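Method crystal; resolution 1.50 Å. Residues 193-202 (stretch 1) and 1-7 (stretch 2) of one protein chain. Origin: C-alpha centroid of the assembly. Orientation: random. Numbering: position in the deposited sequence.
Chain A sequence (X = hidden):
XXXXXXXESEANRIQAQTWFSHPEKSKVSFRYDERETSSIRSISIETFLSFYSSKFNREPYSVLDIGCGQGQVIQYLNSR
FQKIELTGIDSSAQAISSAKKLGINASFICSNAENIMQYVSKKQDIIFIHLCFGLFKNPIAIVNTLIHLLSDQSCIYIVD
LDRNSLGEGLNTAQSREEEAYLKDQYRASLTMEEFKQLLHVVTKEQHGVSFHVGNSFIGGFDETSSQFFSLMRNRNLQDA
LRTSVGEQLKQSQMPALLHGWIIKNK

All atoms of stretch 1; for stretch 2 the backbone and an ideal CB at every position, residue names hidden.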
# COMPACT_ATOMS: atom_id res chain seq x y z
N GLU A 193 -11.14 -0.13 -12.98
CA GLU A 193 -10.99 0.47 -14.30
C GLU A 193 -10.08 1.70 -14.27
O GLU A 193 -9.16 1.82 -15.10
CB GLU A 193 -12.38 0.84 -14.83
CG GLU A 193 -12.40 1.56 -16.16
CD GLU A 193 -13.80 2.00 -16.55
OE1 GLU A 193 -14.25 3.06 -16.06
OE2 GLU A 193 -14.44 1.28 -17.33
N GLU A 194 -10.32 2.61 -13.33
CA GLU A 194 -9.54 3.84 -13.22
C GLU A 194 -8.09 3.56 -12.83
O GLU A 194 -7.18 4.21 -13.33
CB GLU A 194 -10.16 4.80 -12.20
CG GLU A 194 -11.48 5.40 -12.65
CD GLU A 194 -12.25 6.03 -11.50
OE1 GLU A 194 -11.89 5.80 -10.32
OE2 GLU A 194 -13.22 6.77 -11.78
N PHE A 195 -7.91 2.61 -11.92
CA PHE A 195 -6.59 2.22 -11.44
C PHE A 195 -5.76 1.62 -12.57
O PHE A 195 -4.57 1.94 -12.72
CB PHE A 195 -6.77 1.24 -10.27
CG PHE A 195 -5.51 0.93 -9.50
CD1 PHE A 195 -4.62 1.93 -9.12
CD2 PHE A 195 -5.26 -0.38 -9.09
CE1 PHE A 195 -3.48 1.62 -8.38
CE2 PHE A 195 -4.13 -0.69 -8.35
CZ PHE A 195 -3.24 0.31 -8.00
N LYS A 196 -6.39 0.75 -13.37
CA LYS A 196 -5.74 0.15 -14.54
C LYS A 196 -5.27 1.21 -15.53
O LYS A 196 -4.13 1.14 -16.02
CB LYS A 196 -6.69 -0.83 -15.25
CG LYS A 196 -6.74 -2.23 -14.66
CD LYS A 196 -7.40 -3.18 -15.65
CE LYS A 196 -7.23 -4.65 -15.26
NZ LYS A 196 -8.50 -5.32 -14.87
N GLN A 197 -6.13 2.19 -15.79
CA GLN A 197 -5.79 3.29 -16.69
C GLN A 197 -4.61 4.10 -16.15
O GLN A 197 -3.69 4.45 -16.90
CB GLN A 197 -7.00 4.20 -16.92
CG GLN A 197 -6.82 5.19 -18.08
CD GLN A 197 -6.37 4.52 -19.37
OE1 GLN A 197 -6.95 3.54 -19.83
NE2 GLN A 197 -5.32 5.07 -19.97
N LEU A 198 -4.62 4.38 -14.85
CA LEU A 198 -3.53 5.12 -14.21
C LEU A 198 -2.18 4.38 -14.35
O LEU A 198 -1.18 5.00 -14.72
CB LEU A 198 -3.85 5.40 -12.73
CG LEU A 198 -2.99 6.45 -11.99
CD1 LEU A 198 -3.80 7.07 -10.86
CD2 LEU A 198 -1.69 5.87 -11.47
N LEU A 199 -2.16 3.08 -14.05
CA LEU A 199 -0.91 2.30 -14.11
C LEU A 199 -0.42 2.11 -15.55
O LEU A 199 0.78 2.03 -15.79
CB LEU A 199 -1.03 0.97 -13.37
CG LEU A 199 -1.12 1.01 -11.83
CD1 LEU A 199 -0.62 -0.30 -11.23
CD2 LEU A 199 -0.39 2.18 -11.19
N HIS A 200 -1.36 2.05 -16.49
CA HIS A 200 -1.01 2.05 -17.91
C HIS A 200 -0.29 3.34 -18.30
O HIS A 200 0.78 3.31 -18.91
CB HIS A 200 -2.25 1.85 -18.76
CG HIS A 200 -2.02 2.07 -20.22
ND1 HIS A 200 -1.11 1.33 -20.95
CD2 HIS A 200 -2.57 2.95 -21.09
CE1 HIS A 200 -1.12 1.74 -22.21
NE2 HIS A 200 -1.99 2.72 -22.32
N VAL A 201 -0.89 4.47 -17.93
CA VAL A 201 -0.39 5.79 -18.31
C VAL A 201 1.00 6.08 -17.75
O VAL A 201 1.87 6.61 -18.46
CB VAL A 201 -1.43 6.88 -17.98
CG1 VAL A 201 -0.83 8.27 -18.05
CG2 VAL A 201 -2.60 6.76 -18.94
N VAL A 202 1.24 5.70 -16.50
CA VAL A 202 2.52 6.00 -15.84
C VAL A 202 3.64 5.02 -16.23
O VAL A 202 4.81 5.29 -15.94
CB VAL A 202 2.39 6.09 -14.30
CG1 VAL A 202 1.35 7.12 -13.90
CG2 VAL A 202 2.09 4.72 -13.69
N UNK A 1 -9.42 10.64 -20.21
CA UNK A 1 -8.17 11.15 -19.58
C UNK A 1 -8.17 10.86 -18.09
O UNK A 1 -9.05 11.31 -17.34
CB UNK A 1 -8.01 12.65 -19.81
N UNK A 2 -7.16 10.11 -17.66
CA UNK A 2 -7.01 9.75 -16.26
C UNK A 2 -6.64 10.98 -15.42
O UNK A 2 -7.04 11.07 -14.26
CB UNK A 2 -5.95 8.66 -16.10
N UNK A 3 -5.91 11.93 -16.02
CA UNK A 3 -5.57 13.18 -15.34
C UNK A 3 -6.82 13.91 -14.85
O UNK A 3 -6.89 14.31 -13.68
CB UNK A 3 -4.77 14.09 -16.27
N UNK A 4 -7.81 14.08 -15.73
CA UNK A 4 -9.04 14.79 -15.36
C UNK A 4 -9.88 14.02 -14.33
O UNK A 4 -10.42 14.63 -13.40
CB UNK A 4 -9.88 15.05 -16.61
N UNK A 5 -9.98 12.70 -14.48
CA UNK A 5 -10.66 11.86 -13.48
C UNK A 5 -10.01 12.09 -12.10
O UNK A 5 -10.70 12.28 -11.10
CB UNK A 5 -10.59 10.38 -13.87
N UNK A 6 -8.68 12.08 -12.08
CA UNK A 6 -7.94 12.33 -10.85
C UNK A 6 -8.17 13.75 -10.30
O UNK A 6 -8.39 13.92 -9.11
CB UNK A 6 -6.45 12.10 -11.10
N UNK A 7 -8.16 14.75 -11.18
CA UNK A 7 -8.39 16.13 -10.73
C UNK A 7 -9.81 16.34 -10.20
O UNK A 7 -10.01 17.08 -9.23
CB UNK A 7 -8.12 17.10 -11.88

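Stretch 1 is helical throughout. Stretch 2 is helical from position 2 onward, and its axis crosses that of the first helix at 127° between N-to-C directions, with a closest approach of 10.4 Å.

At position 1 the CA-to-CB bond points away from stretch 1, and nothing there lies within 5.5 Å of the ideal CB. Almost any side chain would suit, polar ones included. The residue is Glu-1, which makes no contact with stretch 1.

Position 2 is where the helices come closest, with its CA 6.1 Å from the CA of Leu-198. The CA-to-CB bond points toward stretch 1. The ideal CB lies 4.1 Å from Gln-197 CG, 4.7 Å from Leu-198 N and 4.8 Å from Val-201 CG2. These neighbours, with Glu-194 one turn earlier, outline a largely aliphatic hollow. Ile, Val, Leu or Met would suit it. Leu-198 N already bonds to Glu-194 O, and Val-201 N to Gln-197 O, within the stretch 1 helix, so packing is the likelier role. The residue is Ile-2. It sits as a knob among Glu-194, Gln-197, Leu-198 and Val-201. Its CG1 lies 3.9 Å from Leu-198 CB, and its CG2 lies 3.9 Å from Val-201 CG2. Ile-2 CD1 reaches along the helix to 3.4 Å from Glu-194 O. For Ile-2, chi1 is t and chi2 is p.

Position 3 points sideways, with no atom of stretch 1 near its ideal CB. Many helix-compatible residues would fit. The residue is Glu-3. Its carboxylate pairs with the side chain at position 7, one turn on.

Position 4 is out of reach of stretch 1, which sets no demand on it. The residue is Thr-4.

Position 5 points toward stretch 1, and its ideal CB is 4.9 Å from Glu-194 OE2. That carboxylate could invite Lys, Arg or a hydrogen-bond donor. An aliphatic chain could instead lie beside it. The residue is Ile-5, whose CG2 is 3.7 Å from Glu-194 OE2. The contact is van der Waals; Glu-194 OE2 finds its hydrogen bond elsewhere in the structure.

Position 6 points sideways, and its ideal CB has no close neighbour in stretch 1. A branch reaching back could meet Leu-198, so Val, Ile or Leu would suit. The residue is Val-6, with CG2 4.2 Å from Leu-198 CD1.

Position 7 is out of reach, so stretch 1 leaves the choice open. The residue is Arg-7. Its NH1 donates a hydrogen bond to Glu-3 OE2 at 3.3 Å, part of a salt bridge.

Stretch 2 (1-7) EIETIVR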
# COMPACT_ATOMS: atom_id res chain seq x y z
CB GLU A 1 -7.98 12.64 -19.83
CG GLU A 1 -6.61 13.18 -19.42
CD GLU A 1 -5.60 13.14 -20.56
OE1 GLU A 1 -5.76 13.91 -21.53
OE2 GLU A 1 -4.65 12.33 -20.48
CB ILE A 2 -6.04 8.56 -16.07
CG1 ILE A 2 -6.10 8.00 -14.63
CG2 ILE A 2 -4.61 8.94 -16.44
CD1 ILE A 2 -7.46 7.48 -14.20
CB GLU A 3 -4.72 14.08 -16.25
CG GLU A 3 -4.52 15.51 -15.76
CD GLU A 3 -3.60 15.62 -14.57
OE1 GLU A 3 -2.74 14.73 -14.39
OE2 GLU A 3 -3.71 16.62 -13.82
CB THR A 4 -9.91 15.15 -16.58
OG1 THR A 4 -9.08 15.61 -17.65
CG2 THR A 4 -10.90 16.24 -16.22
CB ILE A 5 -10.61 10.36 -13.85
CG1 ILE A 5 -11.62 10.06 -14.95
CG2 ILE A 5 -10.88 9.48 -12.63
CD1 ILE A 5 -11.31 8.81 -15.76
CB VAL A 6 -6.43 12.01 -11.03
CG1 VAL A 6 -5.59 12.63 -9.92
CG2 VAL A 6 -6.23 10.51 -11.09
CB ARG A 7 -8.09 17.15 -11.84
CG ARG A 7 -6.62 17.28 -12.23
CD ARG A 7 -5.81 18.17 -11.30
NE ARG A 7 -5.61 17.60 -9.96
CZ ARG A 7 -4.80 16.57 -9.69
NH1 ARG A 7 -4.12 15.96 -10.65
NH2 ARG A 7 -4.71 16.13 -8.44
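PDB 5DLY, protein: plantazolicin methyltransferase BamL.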